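PDB 6UUG: putative dehydrogenase from Pseudomonas fluorescens, which catalyses flavin-dependent oxidation of methanesulfinate as the monooxygenase of a two-component system in bacterial sulfur assimilation. Local coordinates for residues Arg117-Pro122 and Glu232-Pro237; His110-Thr115 and Trp139-Asn144. One frame throughout, in Å; residues are numbered along the deposited sequence.

Contact 1 of 2, residues Arg117-Pro122 and Glu232-Pro237; sequences RLFSRP and ELLLDP
The carbonyl oxygen of Phe119 sits inside a curl of backbone running from Leu234 to Pro237. Its nearest amide in this curl, Asp236 N, lies 3.3 Å from Phe119 O, but the angle is too poor for a hydrogen bond; just beyond the curl, Gly238 makes a backbone hydrogen bond with Phe119. One residue further on, Asp236 O comes to 3.0 Å from Ser120 C, an approach consistent with a carbonyl-carbonyl interaction. Pro237, which follows a cis peptide bond, rests its ring on the last helical turn, with CG 3.5 Å from Leu118 O.

Apolar contacts lie alongside. Phe119 CB meets Leu234 CB at 3.7 Å, while the ring itself runs off away from the loop. The CD2 branch of Leu234 reaches Ser120 CB at 3.9 Å, and the hydroxyl of Ser120 is hydrogen-bonded back to Val116 O.

Toward solvent, Arg121 and Asp236 cross at about a right angle and touch through carbon, Arg121 CG to Asp236 CB, 3.6 Å. The arginine chain bends at chi3, leaving Arg121 NE 4.9 Å from Asp236 OD2; the guanidinium makes its salt bridge with Glu123 instead. The opposite charges may still attract weakly.

No hydrogen bond spans the two segments. In this acyl-CoA dehydrogenase-type fold, van der Waals packing, probably helped by the carbonyl-carbonyl contact, and the neighbouring Phe119-Gly238 bond fit the end of helix 100-119, in the N-terminal helical part, to the loop leaving the beta domain.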
loop_
_atom_site.group_PDB
_atom_site.type_symbol
_atom_site.label_atom_id
_atom_site.label_comp_id
_atom_site.label_asym_id
_atom_site.label_seq_id
_atom_site.Cartn_x
_atom_site.Cartn_y
_atom_site.Cartn_z
ATOM N N ARG A 117 26.978 10.092 -31.155
ATOM C CA ARG A 117 26.123 10.818 -32.090
ATOM C C ARG A 117 25.767 12.199 -31.556
ATOM O O ARG A 117 25.763 13.182 -32.306
ATOM C CB ARG A 117 24.849 10.013 -32.367
ATOM C CG ARG A 117 23.750 10.788 -33.121
ATOM C CD ARG A 117 24.181 11.092 -34.549
ATOM N NE ARG A 117 23.202 11.902 -35.278
ATOM C CZ ARG A 117 23.119 13.233 -35.228
ATOM N NH1 ARG A 117 23.943 13.945 -34.468
ATOM N NH2 ARG A 117 22.198 13.861 -35.945
ATOM N N LEU A 118 25.478 12.296 -30.258
ATOM C CA LEU A 118 25.008 13.547 -29.682
ATOM C C LEU A 118 26.125 14.477 -29.232
ATOM O O LEU A 118 25.918 15.702 -29.199
ATOM C CB LEU A 118 24.087 13.250 -28.493
ATOM C CG LEU A 118 22.742 12.599 -28.816
ATOM C CD1 LEU A 118 22.042 12.170 -27.521
ATOM C CD2 LEU A 118 21.857 13.555 -29.598
ATOM N N PHE A 119 27.300 13.936 -28.889
ATOM C CA PHE A 119 28.355 14.711 -28.236
ATOM C C PHE A 119 29.514 15.094 -29.154
ATOM O O PHE A 119 30.341 15.920 -28.749
ATOM C CB PHE A 119 28.952 13.949 -27.040
ATOM C CG PHE A 119 28.028 13.779 -25.863
ATOM C CD1 PHE A 119 26.780 14.377 -25.819
ATOM C CD2 PHE A 119 28.437 13.008 -24.782
ATOM C CE1 PHE A 119 25.944 14.204 -24.713
ATOM C CE2 PHE A 119 27.619 12.830 -23.670
ATOM C CZ PHE A 119 26.367 13.431 -23.634
ATOM N N SER A 120 29.615 14.530 -30.359
ATOM C CA SER A 120 30.802 14.735 -31.189
ATOM C C SER A 120 30.400 15.198 -32.590
ATOM O O SER A 120 29.218 15.320 -32.923
ATOM C CB SER A 120 31.657 13.460 -31.265
ATOM O OG SER A 120 31.039 12.451 -32.050
ATOM N N ARG A 121 31.414 15.457 -33.416
ATOM C CA ARG A 121 31.237 16.004 -34.754
ATOM C C ARG A 121 30.926 14.896 -35.765
ATOM O O ARG A 121 31.355 13.755 -35.590
ATOM C CB ARG A 121 32.498 16.751 -35.178
ATOM C CG ARG A 121 32.859 17.924 -34.277
ATOM C CD ARG A 121 34.218 18.513 -34.618
ATOM N NE ARG A 121 35.314 17.805 -33.960
ATOM C CZ ARG A 121 36.164 16.998 -34.586
ATOM N NH1 ARG A 121 36.045 16.798 -35.893
ATOM N NH2 ARG A 121 37.137 16.393 -33.912
ATOM N N PRO A 122 30.207 15.217 -36.852
ATOM C CA PRO A 122 29.929 14.188 -37.875
ATOM C C PRO A 122 31.169 13.475 -38.390
ATOM O O PRO A 122 31.109 12.269 -38.655
ATOM C CB PRO A 122 29.229 14.985 -38.988
ATOM C CG PRO A 122 28.602 16.146 -38.267
ATOM C CD PRO A 122 29.591 16.513 -37.194
ATOM N N GLU A 232 39.397 11.593 -30.669
ATOM C CA GLU A 232 38.571 10.642 -29.944
ATOM C C GLU A 232 37.766 11.292 -28.827
ATOM O O GLU A 232 36.930 10.618 -28.218
ATOM C CB GLU A 232 39.450 9.510 -29.401
ATOM C CG GLU A 232 40.107 8.721 -30.541
ATOM C CD GLU A 232 41.177 7.762 -30.076
ATOM O OE1 GLU A 232 41.959 8.123 -29.170
ATOM O OE2 GLU A 232 41.229 6.644 -30.622
ATOM N N LEU A 233 37.988 12.581 -28.562
ATOM C CA LEU A 233 37.275 13.288 -27.506
ATOM C C LEU A 233 35.927 13.773 -28.013
ATOM O O LEU A 233 35.822 14.310 -29.118
ATOM C CB LEU A 233 38.094 14.485 -27.012
ATOM C CG LEU A 233 39.487 14.164 -26.463
ATOM C CD1 LEU A 233 40.250 15.448 -26.153
ATOM C CD2 LEU A 233 39.372 13.298 -25.233
ATOM N N LEU A 234 34.895 13.606 -27.185
ATOM C CA LEU A 234 33.536 13.998 -27.556
ATOM C C LEU A 234 33.296 15.402 -27.010
ATOM O O LEU A 234 32.742 15.580 -25.929
ATOM C CB LEU A 234 32.521 12.989 -27.026
ATOM C CG LEU A 234 32.854 11.498 -27.161
ATOM C CD1 LEU A 234 31.667 10.636 -26.715
ATOM C CD2 LEU A 234 33.292 11.134 -28.582
ATOM N N LEU A 235 33.698 16.410 -27.786
ATOM C CA LEU A 235 33.742 17.787 -27.308
ATOM C C LEU A 235 32.782 18.732 -28.011
ATOM O O LEU A 235 32.399 19.744 -27.422
ATOM C CB LEU A 235 35.164 18.355 -27.456
ATOM C CG LEU A 235 36.220 17.754 -26.530
ATOM C CD1 LEU A 235 37.611 18.208 -26.945
ATOM C CD2 LEU A 235 35.934 18.146 -25.090
ATOM N N ASP A 236 32.388 18.445 -29.247
ATOM C CA ASP A 236 31.592 19.384 -30.040
ATOM C C ASP A 236 30.285 18.732 -30.468
ATOM O O ASP A 236 30.271 17.946 -31.431
ATOM C CB ASP A 236 32.390 19.843 -31.260
ATOM C CG ASP A 236 31.982 21.231 -31.740
ATOM O OD1 ASP A 236 31.221 21.915 -31.019
ATOM O OD2 ASP A 236 32.426 21.633 -32.838
ATOM N N PRO A 237 29.150 19.047 -29.822
ATOM C CA PRO A 237 28.955 20.046 -28.760
ATOM C C PRO A 237 29.251 19.566 -27.338
ATOM O O PRO A 237 29.135 20.360 -26.405
ATOM C CB PRO A 237 27.472 20.383 -28.892
ATOM C CG PRO A 237 26.859 19.079 -29.308
ATOM C CD PRO A 237 27.868 18.438 -30.236
#

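Contact 2 of 2, residues His110-Thr115 and Trp139-Asn144; sequences HLMLAT and WGNALN
Leu113 and Trp139 make the CH-pi contact between the two segments: CD2 of Leu113 stands over one face of the indole, 3.8 Å from the centroid of the five-membered ring and only 17° off its normal. The methyl lies over that ring, displaced toward the rim of the indole. Thr132 takes the indole NE1 in a hydrogen bond, which helps fix how the ring is turned.

The rest of the interface is mostly apolar packing by Met112. Its CB lies 3.8 Å from Trp139 CB, and beyond that the chain bends at chi2 (-49°) and runs along the strand. Met112 lies along the Gly140 carbonyl: CG passes 3.5 Å from Gly140 O, SD follows the same peptide, and CE ends 3.8 Å from Asn141 OD1. With an alanine here the CG-SD-CE arm is gone, which is likely to leave a gap beside the Gly140 carbonyl and the Asn141 amide without the methyl that packs on it.

No hydrogen bond joins the two segments themselves, although His109, one residue earlier on the helix, holds Trp139 N. Asn141 OD1 accepts from Leu143 N at 3.1 Å, an Asx turn in which the donor sits above the carbonyl plane. In the helix, Thr115 OG1 is 2.8 Å from Leu111 O, which also receives Thr115 N from the opposite face of its plane; OG1 has a second partner in Arg248.

The helix crosses the strand at 78°, their axes 7.6 Å apart. Every touching residue is buried, and between the two segments thioether, methyl and indole surfaces hold this N-terminal-domain helix against strand 139-142, the first of the beta domain in the acyl-CoA dehydrogenase-type fold.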
loop_
_atom_site.group_PDB
_atom_site.type_symbol
_atom_site.label_atom_id
_atom_site.label_comp_id
_atom_site.label_asym_id
_atom_site.label_seq_id
_atom_site.Cartn_x
_atom_site.Cartn_y
_atom_site.Cartn_z
ATOM N N HIS A 110 23.565 0.567 -27.534
ATOM C CA HIS A 110 22.965 1.615 -28.363
ATOM C C HIS A 110 23.036 2.980 -27.687
ATOM O O HIS A 110 23.074 4.013 -28.371
ATOM C CB HIS A 110 21.529 1.226 -28.735
ATOM C CG HIS A 110 21.475 0.067 -29.683
ATOM N ND1 HIS A 110 21.844 0.185 -31.005
ATOM C CD2 HIS A 110 21.176 -1.241 -29.490
ATOM C CE1 HIS A 110 21.744 -0.991 -31.596
ATOM N NE2 HIS A 110 21.347 -1.876 -30.698
ATOM N N LEU A 111 23.057 3.007 -26.350
ATOM C CA LEU A 111 23.307 4.262 -25.642
ATOM C C LEU A 111 24.706 4.804 -25.934
ATOM O O LEU A 111 24.889 6.022 -26.058
ATOM C CB LEU A 111 23.116 4.068 -24.131
ATOM C CG LEU A 111 23.436 5.279 -23.251
ATOM C CD1 LEU A 111 22.464 6.412 -23.491
ATOM C CD2 LEU A 111 23.403 4.875 -21.766
ATOM N N MET A 112 25.709 3.924 -26.036
ATOM C CA MET A 112 27.056 4.395 -26.372
ATOM C C MET A 112 27.090 5.001 -27.770
ATOM O O MET A 112 27.724 6.041 -27.990
ATOM C CB MET A 112 28.071 3.255 -26.276
ATOM C CG MET A 112 28.204 2.607 -24.895
ATOM S SD MET A 112 28.397 3.773 -23.530
ATOM C CE MET A 112 26.887 3.479 -22.597
ATOM N N LEU A 113 26.392 4.378 -28.725
ATOM C CA LEU A 113 26.294 4.962 -30.060
ATOM C C LEU A 113 25.584 6.310 -30.021
ATOM O O LEU A 113 25.996 7.257 -30.700
ATOM C CB LEU A 113 25.572 3.992 -30.994
ATOM C CG LEU A 113 26.320 2.716 -31.367
ATOM C CD1 LEU A 113 25.420 1.857 -32.241
ATOM C CD2 LEU A 113 27.609 3.090 -32.121
ATOM N N ALA A 114 24.522 6.424 -29.217
ATOM C CA ALA A 114 23.849 7.709 -29.070
ATOM C C ALA A 114 24.780 8.761 -28.494
ATOM O O ALA A 114 24.673 9.945 -28.842
ATOM C CB ALA A 114 22.617 7.570 -28.171
ATOM N N THR A 115 25.690 8.341 -27.613
ATOM C CA THR A 115 26.624 9.260 -26.970
ATOM C C THR A 115 27.555 9.915 -27.990
ATOM O O THR A 115 27.737 11.137 -27.977
ATOM C CB THR A 115 27.435 8.512 -25.910
ATOM O OG1 THR A 115 26.545 7.950 -24.934
ATOM C CG2 THR A 115 28.381 9.461 -25.201
ATOM N N TRP A 139 29.774 -2.096 -28.391
ATOM C CA TRP A 139 30.239 -0.945 -27.616
ATOM C C TRP A 139 29.913 -1.137 -26.138
ATOM O O TRP A 139 28.785 -1.502 -25.795
ATOM C CB TRP A 139 29.582 0.348 -28.109
ATOM C CG TRP A 139 30.110 0.855 -29.426
ATOM C CD1 TRP A 139 30.020 0.230 -30.636
ATOM C CD2 TRP A 139 30.785 2.099 -29.661
ATOM N NE1 TRP A 139 30.602 1.009 -31.612
ATOM C CE2 TRP A 139 31.085 2.155 -31.037
ATOM C CE3 TRP A 139 31.183 3.163 -28.836
ATOM C CZ2 TRP A 139 31.749 3.237 -31.613
ATOM C CZ3 TRP A 139 31.842 4.242 -29.409
ATOM C CH2 TRP A 139 32.124 4.268 -30.785
ATOM N N GLY A 140 30.892 -0.859 -25.270
ATOM C CA GLY A 140 30.736 -1.022 -23.841
ATOM C C GLY A 140 30.865 0.303 -23.100
ATOM O O GLY A 140 31.211 1.340 -23.676
ATOM N N ASN A 141 30.571 0.254 -21.802
ATOM C CA ASN A 141 30.477 1.448 -20.972
ATOM C C ASN A 141 31.643 1.519 -20.000
ATOM O O ASN A 141 31.951 0.537 -19.319
ATOM C CB ASN A 141 29.174 1.469 -20.175
ATOM C CG ASN A 141 29.135 2.603 -19.170
ATOM O OD1 ASN A 141 29.178 3.769 -19.542
ATOM N ND2 ASN A 141 29.063 2.263 -17.883
ATOM N N ALA A 142 32.273 2.690 -19.931
ATOM C CA ALA A 142 33.261 3.020 -18.911
ATOM C C ALA A 142 33.079 4.462 -18.470
ATOM O O ALA A 142 34.050 5.147 -18.134
ATOM C CB ALA A 142 34.689 2.792 -19.416
ATOM N N LEU A 143 31.840 4.942 -18.502
ATOM C CA LEU A 143 31.497 6.312 -18.159
ATOM C C LEU A 143 30.793 6.285 -16.811
ATOM O O LEU A 143 29.728 5.675 -16.677
ATOM C CB LEU A 143 30.617 6.936 -19.247
ATOM C CG LEU A 143 29.760 8.178 -18.961
ATOM C CD1 LEU A 143 30.600 9.338 -18.484
ATOM C CD2 LEU A 143 28.960 8.583 -20.192
ATOM N N ASN A 144 31.410 6.904 -15.808
ATOM C CA ASN A 144 30.832 6.995 -14.470
ATOM C C ASN A 144 31.086 8.413 -13.982
ATOM O O ASN A 144 32.196 8.728 -13.520
ATOM C CB ASN A 144 31.429 5.962 -13.515
ATOM C CG ASN A 144 30.576 5.748 -12.268
ATOM O OD1 ASN A 144 29.673 6.533 -11.969
ATOM N ND2 ASN A 144 30.867 4.681 -11.532
#

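In the fold
From the N terminus, helix 100-119 supplies the first partner of both contacts: 110-115 from its middle, then 117-122 from its last turn and the residues just after it. Contact 2 closes the shorter loop, 23 mostly helical residues that include helix 122-135, when strand 139-142 returns to the helix. Contact 1 closes across 109 residues, after the strands up to 221-228 have been laid down, and just ahead of helix 247-277. The segments alternate along the chain, so the two loops cross. Their centres are about 13 Å apart, and they touch where Leu234 CD1 packs 3.8 Å from Thr115 CG2. Together they tie one helix to both the entry and the exit of the beta region.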